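PDB 6G7N: extracellular solute-binding protein, family 1 from Trichodesmium erythraeum IMS101, which binds ferric iron and, as a solute-binding protein of the IdiA/FutA type, probably hands it to an ABC transporter for uptake. Local coordinates for residues R101-M106 with G175-Q180; V133-S136 with Y141-S144. One frame throughout, in Å; residues are numbered along the deposited sequence.

Overall arrangement
From the N terminus the chain runs through the first strands and helices before it reaches strand 96-108, which carries R101-M106. It then passes the short strand 132-133, and interaction 2 closes a small turn by folding V133-S136 back on the start of helix 140-167 at Y141-S144. After that long helix the chain arrives at G175-Q180, and interaction 1 closes the larger loop against the strand. The smaller loop thus lies wholly within the larger one. The two contacts touch: R103 reaches N142, and D177 forms a weak, long ion pair with R135. Together they join strand 96-108, helix 140-167 and helix 177-186 beside the iron.

Interaction 1: R101-M106 with G175-Q180; sequences RARVIM and GNDTAQ. With DAL (D-alanine), chain C.
R103 lays the end of its guanidinium against the carboxylate of D177, two nitrogens to two oxygens. NH1 of R103 gives a hydrogen bond to OD2 of D177 at 2.8 Å, and NH2 of R103 gives one to OD1 of D177 at 2.9 Å. Both oxygens accept through their syn lone pairs, the two groups are only 18° from coplanar, and both bonds are nearly straight, so this is a well-formed bidentate salt bridge. The arginine chain runs extended from CG to NE, and CG stands anti to the backbone N (chi1 -164°), which carries the charge from the strand across to the first turn of helix 177-186. In the two-lobed solute-binding fold, with its ligand in a cleft between the lobes, this bridge joins strand 96-108 to a helix whose D177 side chain is about 6 Å from the iron. D177 OD2 also accepts from the backbone of N195, and NH2 of R103 has a further bond to N142. A leucine in place of R103 would probably leave the buried carboxylate of D177 without its main counter-charge and deprive N142 of a donor. Two residues earlier on the strand, R101 bends at chi2 and chi3, and its NH1 donates to the carboxylate O of D-alanine at 2.9 Å, while E270 supplies a salt bridge to the same nitrogen. That D-alanine O is itself a ligand of the iron. On the helix side N176 is the N-cap: its OD1 accepts from A179 N at 3.0 Å. The backbone O of N176 takes Q180 N and Q180 NE2 from opposite faces of its plane. At the preceding G175, the backbone angles would jam any CB against the carbonyl O of E174.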
loop_
_atom_site.group_PDB
_atom_site.type_symbol
_atom_site.label_atom_id
_atom_site.label_comp_id
_atom_site.label_asym_id
_atom_site.label_seq_id
_atom_site.Cartn_x
_atom_site.Cartn_y
_atom_site.Cartn_z
ATOM N N ARG A 101 3.196 -3.094 2.134
ATOM C CA ARG A 101 3.678 -1.823 2.682
ATOM C C ARG A 101 3.014 -1.608 4.033
ATOM O O ARG A 101 1.968 -2.143 4.321
ATOM C CB ARG A 101 3.430 -0.656 1.719
ATOM C CG ARG A 101 1.959 -0.417 1.320
ATOM C CD ARG A 101 1.502 -1.136 0.054
ATOM N NE ARG A 101 2.261 -0.811 -1.139
ATOM C CZ ARG A 101 2.213 0.363 -1.787
ATOM N NH1 ARG A 101 3.022 0.571 -2.803
ATOM N NH2 ARG A 101 1.390 1.335 -1.410
ATOM N N ALA A 102 3.626 -0.781 4.867
ATOM C CA ALA A 102 3.044 -0.405 6.175
ATOM C C ALA A 102 2.881 1.098 6.234
ATOM O O ALA A 102 3.750 1.839 5.781
ATOM C CB ALA A 102 3.946 -0.861 7.319
ATOM N N ARG A 103 1.752 1.563 6.790
ATOM C CA ARG A 103 1.556 2.995 6.983
ATOM C C ARG A 103 1.952 3.300 8.425
ATOM O O ARG A 103 1.304 2.853 9.370
ATOM C CB ARG A 103 0.140 3.449 6.609
ATOM C CG ARG A 103 0.026 4.967 6.428
ATOM C CD ARG A 103 -1.045 5.351 5.415
ATOM N NE ARG A 103 -1.024 6.760 5.036
ATOM C CZ ARG A 103 -0.124 7.292 4.198
ATOM N NH1 ARG A 103 0.836 6.564 3.651
ATOM N NH2 ARG A 103 -0.191 8.591 3.896
ATOM N N VAL A 104 3.073 4.009 8.560
ATOM C CA VAL A 104 3.813 4.113 9.805
ATOM C C VAL A 104 3.918 5.546 10.268
ATOM O O VAL A 104 3.647 6.486 9.518
ATOM C CB VAL A 104 5.205 3.480 9.660
ATOM C CG1 VAL A 104 5.058 2.006 9.290
ATOM C CG2 VAL A 104 6.050 4.243 8.639
ATOM N N ILE A 105 4.379 5.691 11.528
ATOM C CA ILE A 105 4.694 7.019 12.066
ATOM C C ILE A 105 6.157 7.311 11.754
ATOM O O ILE A 105 7.073 6.587 12.184
ATOM C CB ILE A 105 4.432 7.113 13.567
ATOM C CG1 ILE A 105 2.945 6.918 13.880
ATOM C CG2 ILE A 105 4.880 8.479 14.096
ATOM C CD1 ILE A 105 2.640 6.670 15.343
ATOM N N MET A 106 6.378 8.364 10.975
ATOM C CA MET A 106 7.718 8.903 10.701
ATOM C C MET A 106 7.982 9.973 11.750
ATOM O O MET A 106 7.112 10.836 11.983
ATOM C CB MET A 106 7.758 9.523 9.310
ATOM C CG MET A 106 7.395 8.560 8.182
ATOM S SD MET A 106 8.649 7.262 7.989
ATOM C CE MET A 106 7.945 6.342 6.593
ATOM N N GLY A 175 1.462 18.243 -0.400
ATOM C CA GLY A 175 2.482 17.346 -0.930
ATOM C C GLY A 175 2.184 15.866 -0.738
ATOM O O GLY A 175 1.143 15.506 -0.176
ATOM N N ASN A 176 3.112 15.027 -1.217
ATOM C CA ASN A 176 2.957 13.577 -1.176
ATOM C C ASN A 176 3.601 12.985 0.079
ATOM O O ASN A 176 3.932 13.720 1.025
ATOM C CB ASN A 176 3.495 12.995 -2.493
ATOM C CG ASN A 176 4.965 13.239 -2.701
ATOM O OD1 ASN A 176 5.688 13.591 -1.774
ATOM N ND2 ASN A 176 5.413 13.077 -3.944
ATOM N N ASP A 177 3.724 11.661 0.161
ATOM C CA ASP A 177 4.259 11.059 1.376
ATOM C C ASP A 177 5.709 11.485 1.623
ATOM O O ASP A 177 6.107 11.759 2.736
ATOM C CB ASP A 177 4.195 9.512 1.356
ATOM C CG ASP A 177 2.911 8.911 1.924
ATOM O OD1 ASP A 177 1.902 9.650 2.135
ATOM O OD2 ASP A 177 2.924 7.683 2.166
ATOM N N THR A 178 6.496 11.509 0.542
ATOM C CA THR A 178 7.897 11.930 0.650
ATOM C C THR A 178 8.011 13.364 1.183
ATOM O O THR A 178 8.899 13.680 1.982
ATOM C CB THR A 178 8.574 11.771 -0.723
ATOM O OG1 THR A 178 8.531 10.390 -1.087
ATOM C CG2 THR A 178 9.983 12.314 -0.733
ATOM N N ALA A 179 7.092 14.220 0.759
ATOM C CA ALA A 179 7.060 15.595 1.259
ATOM C C ALA A 179 6.815 15.627 2.761
ATOM O O ALA A 179 7.358 16.499 3.450
ATOM C CB ALA A 179 6.026 16.421 0.524
ATOM N N GLN A 180 6.026 14.681 3.288
ATOM C CA GLN A 180 5.802 14.666 4.741
ATOM C C GLN A 180 7.093 14.275 5.466
ATOM O O GLN A 180 7.430 14.846 6.495
ATOM C CB GLN A 180 4.650 13.739 5.126
ATOM C CG GLN A 180 3.388 13.897 4.309
ATOM C CD GLN A 180 2.924 15.307 4.115
ATOM O OE1 GLN A 180 2.841 16.088 5.062
ATOM N NE2 GLN A 180 2.625 15.650 2.863
HETATM N N DAL C . 2.982 5.402 -5.345
HETATM C CA DAL C . 3.714 4.384 -6.171
HETATM C CB DAL C . 3.063 4.242 -7.539
HETATM C C DAL C . 3.853 3.063 -5.490
HETATM O O DAL C . 3.487 3.017 -4.298
HETATM O OXT DAL C . 4.326 2.099 -6.152
#

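Interaction 2: V133-S136 with Y141-S144; sequences VIRS and YNQS. With FE (Fe (III) ion), chain E.
The guanidinium of R135 and the phenol ring of Y141 stand 79° apart and meet obliquely, NH1 of R135 lying 3.9 Å from CE2 of Y141. The third flat group, the amide of N142, stands perpendicular to that guanidinium. Close to its plane lies the carbonyl O of S136, which accepts from ND2 of N142 at 3.0 Å; seen from the carbonyl, though, the donor sits 50° above the plane and not on a lone pair. The same ND2 is 3.1 Å from O of R135 and touches CG of R135 at 3.3 Å, so the amide nitrogen is tucked against the bend of the loop. On the other branch, CD1 of I134 comes within 3.4 Å of OD1 of N142, the two side chains arriving from opposite directions. I134 has its CG1 anti to the backbone N (chi1 -169°), which sends the ethyl end toward the amide. OD1 has its strong polar partner elsewhere, in NH2 of R103, so the buried amide is held at both ends and its flip is fixed. R135 NH1 makes a weak, long ion pair with D177, while O of R135 accepts from W315, which adds a tie to the C-terminal part of the chain. Beside N142 on the helix, Y141 points its ring past R135, and its OH binds the iron at 1.9 Å. The ferric ion probably favours the phenolate form of Y141. The loop therefore packs behind the first turn of helix 140-167, whose Y141 joins Y197 and Y198 in the three-tyrosine cluster that, with bound D-alanine, coordinates the ferric ion, a tyrosine-rich site characteristic of FutA-like iron-binding proteins.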
loop_
_atom_site.group_PDB
_atom_site.type_symbol
_atom_site.label_atom_id
_atom_site.label_comp_id
_atom_site.label_asym_id
_atom_site.label_seq_id
_atom_site.Cartn_x
_atom_site.Cartn_y
_atom_site.Cartn_z
ATOM N N VAL A 133 2.312 16.229 10.456
ATOM C CA VAL A 133 2.160 16.473 9.019
ATOM C C VAL A 133 1.636 15.190 8.337
ATOM O O VAL A 133 2.088 14.072 8.609
ATOM C CB VAL A 133 3.451 16.996 8.358
ATOM C CG1 VAL A 133 3.757 18.429 8.802
ATOM C CG2 VAL A 133 4.631 16.098 8.595
ATOM N N ILE A 134 0.693 15.384 7.426
ATOM C CA ILE A 134 0.125 14.287 6.653
ATOM C C ILE A 134 -0.461 14.890 5.367
ATOM O O ILE A 134 -0.885 16.047 5.335
ATOM C CB ILE A 134 -0.935 13.498 7.465
ATOM C CG1 ILE A 134 -1.350 12.191 6.759
ATOM C CG2 ILE A 134 -2.167 14.351 7.749
ATOM C CD1 ILE A 134 -2.139 11.246 7.652
ATOM N N ARG A 135 -0.487 14.081 4.308
ATOM C CA ARG A 135 -1.032 14.524 3.024
ATOM C C ARG A 135 -2.558 14.548 3.029
ATOM O O ARG A 135 -3.218 14.179 4.022
ATOM C CB ARG A 135 -0.486 13.647 1.902
ATOM C CG ARG A 135 -1.079 12.264 1.839
ATOM C CD ARG A 135 -0.320 11.378 0.918
ATOM N NE ARG A 135 -0.390 11.759 -0.477
ATOM C CZ ARG A 135 0.269 11.106 -1.441
ATOM N NH1 ARG A 135 1.057 10.070 -1.135
ATOM N NH2 ARG A 135 0.157 11.504 -2.696
ATOM N N SER A 136 -3.113 14.988 1.907
ATOM C CA SER A 136 -4.550 15.242 1.791
ATOM C C SER A 136 -5.411 13.991 1.919
ATOM O O SER A 136 -4.963 12.852 1.806
ATOM C CB SER A 136 -4.857 15.911 0.483
ATOM O OG SER A 136 -4.991 14.959 -0.533
ATOM N N TYR A 141 -4.013 5.929 0.392
ATOM C CA TYR A 141 -3.378 5.340 1.564
ATOM C C TYR A 141 -4.055 5.815 2.852
ATOM O O TYR A 141 -4.283 5.046 3.790
ATOM C CB TYR A 141 -1.891 5.642 1.644
ATOM C CG TYR A 141 -1.088 5.481 0.368
ATOM C CD1 TYR A 141 -1.343 4.430 -0.523
ATOM C CD2 TYR A 141 -0.049 6.337 0.068
ATOM C CE1 TYR A 141 -0.601 4.283 -1.680
ATOM C CE2 TYR A 141 0.726 6.188 -1.087
ATOM C CZ TYR A 141 0.466 5.151 -1.953
ATOM O OH TYR A 141 1.191 5.016 -3.098
ATOM N N ASN A 142 -4.332 7.121 2.895
ATOM C CA ASN A 142 -5.012 7.710 4.032
ATOM C C ASN A 142 -6.457 7.220 4.136
ATOM O O ASN A 142 -6.944 6.957 5.238
ATOM C CB ASN A 142 -5.030 9.235 3.898
ATOM C CG ASN A 142 -3.710 9.879 4.233
ATOM O OD1 ASN A 142 -2.857 9.287 4.913
ATOM N ND2 ASN A 142 -3.546 11.151 3.810
ATOM N N GLN A 143 -7.155 7.146 3.009
ATOM C CA GLN A 143 -8.518 6.638 3.022
ATOM C C GLN A 143 -8.552 5.214 3.604
ATOM O O GLN A 143 -9.411 4.883 4.421
ATOM C CB GLN A 143 -9.125 6.681 1.630
ATOM C CG GLN A 143 -9.341 8.093 1.121
ATOM C CD GLN A 143 -9.684 8.171 -0.342
ATOM O OE1 GLN A 143 -9.860 7.161 -1.011
ATOM N NE2 GLN A 143 -9.751 9.383 -0.859
ATOM N N SER A 144 -7.579 4.380 3.209
ATOM C CA SER A 144 -7.548 3.016 3.694
ATOM C C SER A 144 -7.232 2.925 5.189
ATOM O O SER A 144 -7.807 2.104 5.901
ATOM C CB SER A 144 -6.570 2.175 2.852
ATOM O OG SER A 144 -7.172 1.951 1.577
HETATM FE FE FE E . 3.125 4.774 -3.217
#